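PDB 2GIA: mitochondrial RNA-binding protein 2, which binds guide RNA in complex with MRP1 and probably acts as an RNA matchmaker in mitochondrial RNA editing in Trypanosoma brucei. Local coordinates for residues H60-L65 against V166-A171. Numbering follows the deposited sequence.
Sequences HLLRVL and VEFDVA
With chi1 at -179°, Leu62 puts CG opposite its backbone N, and this carries its tip over to Val166 and Phe168. Phe168 carries its ring on the side of its own backbone N (chi1 -75°), and this turns the far end of the ring to Leu62. One methyl does most of the touching. Leu62 CD2 lies 3.8 Å from Phe168 CZ and 3.9 Å from Val166 CG1. It meets the phenyl ring obliquely, and the two side chains run at about a right angle to each other. Val166 also offers its second branch: CG2 is 4.1 Å from Leu62 CD2 and 4.2 Å from Leu62 CB. Val166 CG2 also lies 4.2 Å from His60 CD2, at a slant to the imidazole. His60 and Leu62 are two residues apart on the strand, so both face Val166.

The two strands belong to different four-stranded antiparallel sheets of the Whirly fold. The axes of 60-65 and 166-168 pass 9.0 Å apart at 67°, so here the sheets meet through side chains, with no hydrogen bond between the segments. The chain then turns into helix 170-187, whose Leu176 and Ser173 also pack on Phe168. Asp169 is the N-cap of that helix: its OD1 accepts from Glu172 N, while OD2 is hydrogen-bonded to Tyr76 OH of the neighbouring MRP1 chain. The His60 ring also meets those of His50 and Tyr75.

Leu62, Val166 and Phe168 are buried, and their meeting is wholly apolar. The join between the sheets therefore rests here on shape and exclusion of water, with no directional bond to fix it.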
loop_
_atom_site.group_PDB
_atom_site.type_symbol
_atom_site.label_atom_id
_atom_site.label_comp_id
_atom_site.label_asym_id
_atom_site.label_seq_id
_atom_site.Cartn_x
_atom_site.Cartn_y
_atom_site.Cartn_z
ATOM N N HIS D 60 0.703 -20.446 23.839
ATOM C CA HIS D 60 -0.446 -19.565 23.708
ATOM C C HIS D 60 -0.655 -19.133 22.252
ATOM O O HIS D 60 0.216 -19.322 21.392
ATOM C CB HIS D 60 -0.293 -18.306 24.599
ATOM C CG HIS D 60 0.973 -17.542 24.356
ATOM N ND1 HIS D 60 2.144 -17.800 25.037
ATOM C CD2 HIS D 60 1.262 -16.555 23.474
ATOM C CE1 HIS D 60 3.101 -17.006 24.583
ATOM N NE2 HIS D 60 2.591 -16.243 23.634
ATOM N N LEU D 61 -1.834 -18.585 22.007
ATOM C CA LEU D 61 -2.219 -18.093 20.696
ATOM C C LEU D 61 -2.884 -16.730 20.862
ATOM O O LEU D 61 -3.754 -16.545 21.741
ATOM C CB LEU D 61 -3.214 -19.053 20.031
ATOM C CG LEU D 61 -4.019 -18.530 18.828
ATOM C CD1 LEU D 61 -3.119 -18.345 17.581
ATOM C CD2 LEU D 61 -5.126 -19.525 18.526
ATOM N N LEU D 62 -2.457 -15.768 20.046
ATOM C CA LEU D 62 -3.098 -14.461 20.056
ATOM C C LEU D 62 -3.648 -14.297 18.657
ATOM O O LEU D 62 -2.899 -14.432 17.668
ATOM C CB LEU D 62 -2.107 -13.326 20.340
ATOM C CG LEU D 62 -2.756 -11.924 20.371
ATOM C CD1 LEU D 62 -3.623 -11.763 21.624
ATOM C CD2 LEU D 62 -1.683 -10.864 20.383
ATOM N N ARG D 63 -4.961 -14.083 18.557
ATOM C CA ARG D 63 -5.546 -13.851 17.257
ATOM C C ARG D 63 -5.827 -12.355 17.294
ATOM O O ARG D 63 -6.306 -11.820 18.320
ATOM C CB ARG D 63 -6.821 -14.658 17.069
ATOM C CG ARG D 63 -6.590 -16.197 17.074
ATOM C CD ARG D 63 -7.816 -16.945 16.525
ATOM N NE ARG D 63 -7.965 -16.688 15.091
ATOM C CZ ARG D 63 -9.007 -16.093 14.507
ATOM N NH1 ARG D 63 -10.047 -15.669 15.218
ATOM N NH2 ARG D 63 -9.010 -15.924 13.190
ATOM N N VAL D 64 -5.462 -11.667 16.213
ATOM C CA VAL D 64 -5.667 -10.216 16.110
ATOM C C VAL D 64 -6.707 -10.015 15.047
ATOM O O VAL D 64 -6.521 -10.432 13.906
ATOM C CB VAL D 64 -4.375 -9.455 15.686
ATOM C CG1 VAL D 64 -4.660 -7.962 15.570
ATOM C CG2 VAL D 64 -3.264 -9.711 16.696
ATOM N N LEU D 65 -7.821 -9.383 15.397
ATOM C CA LEU D 65 -8.849 -9.215 14.377
ATOM C C LEU D 65 -9.438 -7.856 14.303
ATOM O O LEU D 65 -9.206 -7.015 15.168
ATOM C CB LEU D 65 -9.971 -10.233 14.575
ATOM C CG LEU D 65 -10.515 -10.520 15.974
ATOM C CD1 LEU D 65 -12.015 -10.480 15.952
ATOM C CD2 LEU D 65 -10.070 -11.883 16.423
ATOM N N VAL D 166 2.725 -11.195 25.091
ATOM C CA VAL D 166 2.880 -11.781 23.759
ATOM C C VAL D 166 4.047 -11.058 23.092
ATOM O O VAL D 166 4.022 -9.839 22.953
ATOM C CB VAL D 166 1.607 -11.627 22.885
ATOM C CG1 VAL D 166 1.871 -12.167 21.466
ATOM C CG2 VAL D 166 0.452 -12.418 23.502
ATOM N N GLU D 167 5.076 -11.813 22.724
ATOM C CA GLU D 167 6.249 -11.275 22.060
ATOM C C GLU D 167 5.971 -11.286 20.544
ATOM O O GLU D 167 5.399 -12.240 20.010
ATOM C CB GLU D 167 7.488 -12.160 22.315
ATOM C CG GLU D 167 7.980 -12.236 23.778
ATOM C CD GLU D 167 8.264 -10.872 24.376
ATOM O OE1 GLU D 167 8.498 -9.894 23.624
ATOM O OE2 GLU D 167 8.261 -10.770 25.613
ATOM N N PHE D 168 6.384 -10.234 19.865
ATOM C CA PHE D 168 6.218 -10.153 18.425
ATOM C C PHE D 168 7.620 -10.123 17.828
ATOM O O PHE D 168 8.338 -9.143 18.045
ATOM C CB PHE D 168 5.500 -8.850 18.038
ATOM C CG PHE D 168 4.025 -8.854 18.327
ATOM C CD1 PHE D 168 3.096 -8.969 17.282
ATOM C CD2 PHE D 168 3.562 -8.756 19.645
ATOM C CE1 PHE D 168 1.721 -8.983 17.558
ATOM C CE2 PHE D 168 2.190 -8.773 19.940
ATOM C CZ PHE D 168 1.265 -8.883 18.901
ATOM N N ASP D 169 8.023 -11.164 17.110
ATOM C CA ASP D 169 9.342 -11.131 16.469
ATOM C C ASP D 169 9.282 -10.241 15.203
ATOM O O ASP D 169 8.291 -9.550 14.971
ATOM C CB ASP D 169 9.868 -12.558 16.155
ATOM C CG ASP D 169 9.093 -13.276 15.041
ATOM O OD1 ASP D 169 8.298 -12.645 14.313
ATOM O OD2 ASP D 169 9.297 -14.504 14.881
ATOM N N VAL D 170 10.351 -10.216 14.420
ATOM C CA VAL D 170 10.399 -9.353 13.245
ATOM C C VAL D 170 9.245 -9.571 12.282
ATOM O O VAL D 170 8.688 -8.604 11.776
ATOM C CB VAL D 170 11.698 -9.521 12.468
ATOM C CG1 VAL D 170 11.682 -8.650 11.222
ATOM C CG2 VAL D 170 12.847 -9.137 13.342
ATOM N N ALA D 171 8.920 -10.823 12.011
ATOM C CA ALA D 171 7.815 -11.145 11.099
ATOM C C ALA D 171 6.467 -10.765 11.690
ATOM O O ALA D 171 5.643 -10.162 11.025
ATOM C CB ALA D 171 7.822 -12.644 10.750
#